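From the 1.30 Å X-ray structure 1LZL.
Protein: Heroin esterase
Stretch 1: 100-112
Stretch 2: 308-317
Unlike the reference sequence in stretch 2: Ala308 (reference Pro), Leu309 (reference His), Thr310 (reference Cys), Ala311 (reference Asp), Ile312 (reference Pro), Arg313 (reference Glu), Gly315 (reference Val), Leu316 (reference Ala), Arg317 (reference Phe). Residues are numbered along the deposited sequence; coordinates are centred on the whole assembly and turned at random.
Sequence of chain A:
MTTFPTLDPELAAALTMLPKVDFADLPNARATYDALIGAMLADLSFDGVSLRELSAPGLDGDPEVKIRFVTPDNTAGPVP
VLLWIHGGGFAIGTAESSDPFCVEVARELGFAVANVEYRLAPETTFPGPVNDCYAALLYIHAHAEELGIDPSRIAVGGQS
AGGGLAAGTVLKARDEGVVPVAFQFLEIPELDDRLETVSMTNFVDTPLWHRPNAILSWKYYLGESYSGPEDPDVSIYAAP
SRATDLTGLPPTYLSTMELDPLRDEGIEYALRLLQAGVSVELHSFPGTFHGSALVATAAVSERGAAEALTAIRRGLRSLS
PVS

Stretch 1 (100-112) PFCVEVARELGFA
Stretch 2, residues 308-317: ALTAIRRGLR

Two helical segments of heroin esterase, some two hundred residues apart in sequence, pack mainly through apolar side chains, with some contacts to backbone and to the glutamates; no hydrogen bond joins them. The first helix runs from before Pro100 to Leu109, the second from before Ala308 to Gly315. Their axes approach to 10.9 Å, and their N-to-C directions diverge by 58°, with a signed crossing angle of -58°. Register is set by two CA pairs, Val105 CA to Leu309 CA at 6.8 Å and Leu109 CA to Arg313 CA at 6.4 Å. Both backbones keep regular i to i+4 bonding, as in Leu109 N to Val105 O (2.9 Å) and Arg313 N to Leu309 O (2.8 Å). Together the stretches bury 483 Å².

Leu309 gives up the most surface. Its CA-to-CB bond points sideways, but the m, t rotamer (chi1 -71°, chi2 -178°) brings the end of the side chain to the first helix, where it sits as a knob among Glu104, Val105, Glu108 and Leu109. The branched leucine tip touches several walls of this hole: CD2 lies 3.9 Å from Val105 CG2 and 4.2 Å from Leu109 CD1, while CD1 lies 4.1 Å from Glu108 CG and 3.6 Å from Glu104 OE2. Glu104 is extended (chi1 and chi2 both t), whereas Glu108 is m, m: its CB points toward the second helix, but its end leads away. Each glutamate can thus line the hole while remaining at least partly exposed.

Leu109 returns the contact. Its CB points toward the second helix, and its m, t rotamer (-57°, -172°) carries CD1 to 3.7 Å from Leu309 O, 3.8 Å from Ile312 CG2 and 3.8 Å from Arg313 N; CD2 lies 3.9 Å from Arg313 CB. The methyl groups therefore pack on backbone as well as side chain, the amide of Arg313 being already bonded within its own helix. Arg313 suits the margin: its aliphatic base covers the leucine, and its chain, t, t, p from chi1 to chi3, leads the charged end away.

Ile312, buried and pointing toward the first helix, adopts m, t (-66°, 165°). Its CD1 meets the edge of the Phe101 ring, 3.8 Å from CZ, and lies 4.5 Å from Val105 CG2. Phe101 starts sideways, but chi1 t (-179°) with chi2 59° swings its ring end nearer. Val105, also t (165°), is buried; its CG2 reaches Leu309 CD2 at 3.9 Å as well as Ile312 CD1, a short apolar side chain suited to this place.

Beyond the helix, Gly110 takes phi/psi 75/28, a positive phi that favours glycine, and the chain then extends at Phe111 (-109/145). This residue points toward the second helix with chi1 m (-64°) and chi2 -10°. Its CE2 stands 3.7 Å from Ile312 O, which lies at the ring edge, 4.0 Å from Ile312 CG2, and 3.7 Å from Leu316 CB. Leu316, m, t and buried, has left helical phi/psi (-109/21), yet still points toward the first stretch and extends the apolar contact past the helix.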

# COMPACT_ATOMS: atom_id res chain seq x y z
N PRO A 100 6.73 -8.91 7.47
CA PRO A 100 6.60 -8.54 8.90
C PRO A 100 5.20 -8.08 9.28
O PRO A 100 4.59 -8.56 10.23
CB PRO A 100 7.64 -7.42 9.05
CG PRO A 100 8.71 -7.80 8.06
CD PRO A 100 7.88 -8.22 6.86
N PHE A 101 4.65 -7.17 8.47
CA PHE A 101 3.31 -6.64 8.74
C PHE A 101 2.26 -7.72 8.57
O PHE A 101 1.31 -7.81 9.37
CB PHE A 101 3.00 -5.43 7.84
CG PHE A 101 1.62 -4.82 8.09
CD1 PHE A 101 1.31 -4.34 9.37
CD2 PHE A 101 0.66 -4.80 7.08
CE1 PHE A 101 0.04 -3.80 9.61
CE2 PHE A 101 -0.59 -4.21 7.29
CZ PHE A 101 -0.89 -3.73 8.57
N CYS A 102 2.38 -8.54 7.53
CA CYS A 102 1.34 -9.55 7.28
C CYS A 102 1.31 -10.59 8.41
O CYS A 102 0.25 -11.04 8.84
CB CYS A 102 1.57 -10.19 5.90
SG CYS A 102 1.31 -8.97 4.58
N VAL A 103 2.52 -10.96 8.89
CA VAL A 103 2.57 -11.87 10.04
C VAL A 103 1.92 -11.21 11.26
O VAL A 103 1.15 -11.83 12.01
CB VAL A 103 4.03 -12.24 10.32
CG1 VAL A 103 4.21 -12.87 11.70
CG2 VAL A 103 4.52 -13.19 9.23
N GLU A 104 2.23 -9.92 11.47
CA GLU A 104 1.63 -9.21 12.61
C GLU A 104 0.12 -9.25 12.63
O GLU A 104 -0.57 -9.51 13.63
CB GLU A 104 2.16 -7.75 12.65
CG GLU A 104 1.73 -7.06 13.95
CD GLU A 104 2.21 -5.63 14.15
OE1 GLU A 104 2.48 -4.98 13.11
OE2 GLU A 104 2.30 -5.14 15.32
N VAL A 105 -0.46 -8.97 11.45
CA VAL A 105 -1.93 -8.96 11.33
C VAL A 105 -2.48 -10.36 11.61
O VAL A 105 -3.45 -10.51 12.35
CB VAL A 105 -2.31 -8.46 9.92
CG1 VAL A 105 -3.76 -8.75 9.62
CG2 VAL A 105 -1.96 -6.96 9.82
N ALA A 106 -1.85 -11.38 11.01
CA ALA A 106 -2.38 -12.74 11.19
C ALA A 106 -2.26 -13.16 12.65
O ALA A 106 -3.16 -13.70 13.27
CB ALA A 106 -1.66 -13.73 10.31
N ARG A 107 -1.11 -12.90 13.27
CA ARG A 107 -0.90 -13.32 14.65
C ARG A 107 -1.74 -12.51 15.63
O ARG A 107 -2.38 -13.07 16.53
CB ARG A 107 0.61 -13.20 14.96
CG ARG A 107 0.94 -13.61 16.39
CD ARG A 107 2.35 -13.20 16.82
NE ARG A 107 3.34 -14.02 16.12
CZ ARG A 107 4.32 -13.42 15.44
NH1 ARG A 107 4.38 -12.08 15.41
NH2 ARG A 107 5.19 -14.19 14.82
N GLU A 108 -1.81 -11.18 15.49
CA GLU A 108 -2.46 -10.39 16.54
C GLU A 108 -3.96 -10.34 16.34
O GLU A 108 -4.69 -10.28 17.34
CB GLU A 108 -1.94 -8.95 16.59
CG GLU A 108 -0.46 -8.84 16.90
CD GLU A 108 -0.16 -9.52 18.23
OE1 GLU A 108 -1.04 -9.46 19.11
OE2 GLU A 108 0.92 -10.10 18.36
N LEU A 109 -4.43 -10.34 15.10
CA LEU A 109 -5.85 -10.21 14.84
C LEU A 109 -6.54 -11.52 14.50
O LEU A 109 -7.77 -11.58 14.54
CB LEU A 109 -6.09 -9.23 13.66
CG LEU A 109 -5.47 -7.86 13.89
CD1 LEU A 109 -5.93 -6.93 12.77
CD2 LEU A 109 -5.81 -7.33 15.29
N GLY A 110 -5.76 -12.55 14.12
CA GLY A 110 -6.40 -13.81 13.77
C GLY A 110 -7.09 -13.81 12.43
O GLY A 110 -8.05 -14.51 12.13
N PHE A 111 -6.56 -12.97 11.53
CA PHE A 111 -7.08 -12.74 10.19
C PHE A 111 -6.10 -13.37 9.19
O PHE A 111 -4.88 -13.38 9.42
CB PHE A 111 -7.25 -11.26 9.86
CG PHE A 111 -8.26 -10.47 10.67
CD1 PHE A 111 -9.15 -11.10 11.53
CD2 PHE A 111 -8.27 -9.07 10.58
CE1 PHE A 111 -10.03 -10.31 12.25
CE2 PHE A 111 -9.17 -8.28 11.27
CZ PHE A 111 -10.06 -8.93 12.12
N ALA A 112 -6.65 -13.90 8.10
CA ALA A 112 -5.80 -14.28 6.97
C ALA A 112 -5.30 -13.04 6.25
O ALA A 112 -5.92 -11.98 6.28
CB ALA A 112 -6.60 -15.16 6.01
N ALA A 308 -2.87 0.99 13.40
CA ALA A 308 -3.15 0.25 12.17
C ALA A 308 -3.87 -1.05 12.52
O ALA A 308 -4.86 -1.42 11.91
CB ALA A 308 -1.89 -0.03 11.38
N LEU A 309 -3.39 -1.75 13.55
CA LEU A 309 -4.06 -3.01 13.95
C LEU A 309 -5.47 -2.76 14.50
O LEU A 309 -6.39 -3.49 14.16
CB LEU A 309 -3.20 -3.71 14.99
CG LEU A 309 -1.89 -4.34 14.52
CD1 LEU A 309 -1.23 -5.02 15.72
CD2 LEU A 309 -2.07 -5.34 13.38
N THR A 310 -5.59 -1.71 15.33
CA THR A 310 -6.91 -1.33 15.84
C THR A 310 -7.87 -1.04 14.68
O THR A 310 -9.03 -1.48 14.63
CB THR A 310 -6.81 -0.13 16.78
OG1 THR A 310 -6.15 -0.58 17.98
CG2 THR A 310 -8.18 0.33 17.23
N ALA A 311 -7.39 -0.31 13.67
CA ALA A 311 -8.25 0.07 12.55
C ALA A 311 -8.73 -1.14 11.76
O ALA A 311 -9.91 -1.27 11.39
CB ALA A 311 -7.47 1.02 11.62
N ILE A 312 -7.76 -2.06 11.48
CA ILE A 312 -8.11 -3.24 10.69
C ILE A 312 -9.02 -4.16 11.51
O ILE A 312 -10.01 -4.68 10.95
CB ILE A 312 -6.84 -3.94 10.19
CG1 ILE A 312 -6.10 -3.05 9.18
CG2 ILE A 312 -7.12 -5.30 9.57
CD1 ILE A 312 -4.68 -3.50 8.90
N ARG A 313 -8.66 -4.33 12.81
CA ARG A 313 -9.55 -5.15 13.65
C ARG A 313 -10.99 -4.67 13.64
O ARG A 313 -11.95 -5.44 13.51
CB ARG A 313 -9.04 -5.14 15.10
CG ARG A 313 -9.83 -6.09 15.97
CD ARG A 313 -9.33 -6.09 17.40
NE ARG A 313 -9.66 -4.80 18.01
CZ ARG A 313 -8.71 -4.08 18.60
NH1 ARG A 313 -7.45 -4.54 18.63
NH2 ARG A 313 -8.97 -2.91 19.16
N ARG A 314 -11.17 -3.34 13.76
CA ARG A 314 -12.53 -2.82 13.84
C ARG A 314 -13.20 -2.82 12.49
O ARG A 314 -14.39 -3.14 12.36
CB ARG A 314 -12.52 -1.42 14.46
CG ARG A 314 -13.93 -0.87 14.60
CD ARG A 314 -13.76 0.65 14.78
NE ARG A 314 -13.96 1.24 13.50
CZ ARG A 314 -14.58 2.05 12.71
NH1 ARG A 314 -15.59 2.85 13.08
NH2 ARG A 314 -14.12 2.04 11.45
N GLY A 315 -12.42 -2.50 11.45
CA GLY A 315 -12.95 -2.43 10.09
C GLY A 315 -13.50 -3.81 9.67
O GLY A 315 -14.42 -3.83 8.86
N LEU A 316 -12.97 -4.92 10.17
CA LEU A 316 -13.40 -6.26 9.77
C LEU A 316 -14.17 -7.00 10.86
O LEU A 316 -14.28 -8.23 10.93
CB LEU A 316 -12.14 -7.06 9.37
CG LEU A 316 -11.51 -6.58 8.04
CD1 LEU A 316 -10.32 -7.45 7.69
CD2 LEU A 316 -12.44 -6.58 6.85
N ARG A 317 -14.74 -6.29 11.84
CA ARG A 317 -15.62 -6.85 12.85
C ARG A 317 -16.85 -7.47 12.19
O ARG A 317 -17.29 -7.00 11.12
CB ARG A 317 -15.99 -5.74 13.86
CG ARG A 317 -16.83 -4.65 13.20
CD ARG A 317 -16.75 -3.30 13.85
NE ARG A 317 -17.91 -3.06 14.71
CZ ARG A 317 -17.72 -2.45 15.89
NH1 ARG A 317 -16.47 -2.10 16.19
NH2 ARG A 317 -18.70 -2.21 16.73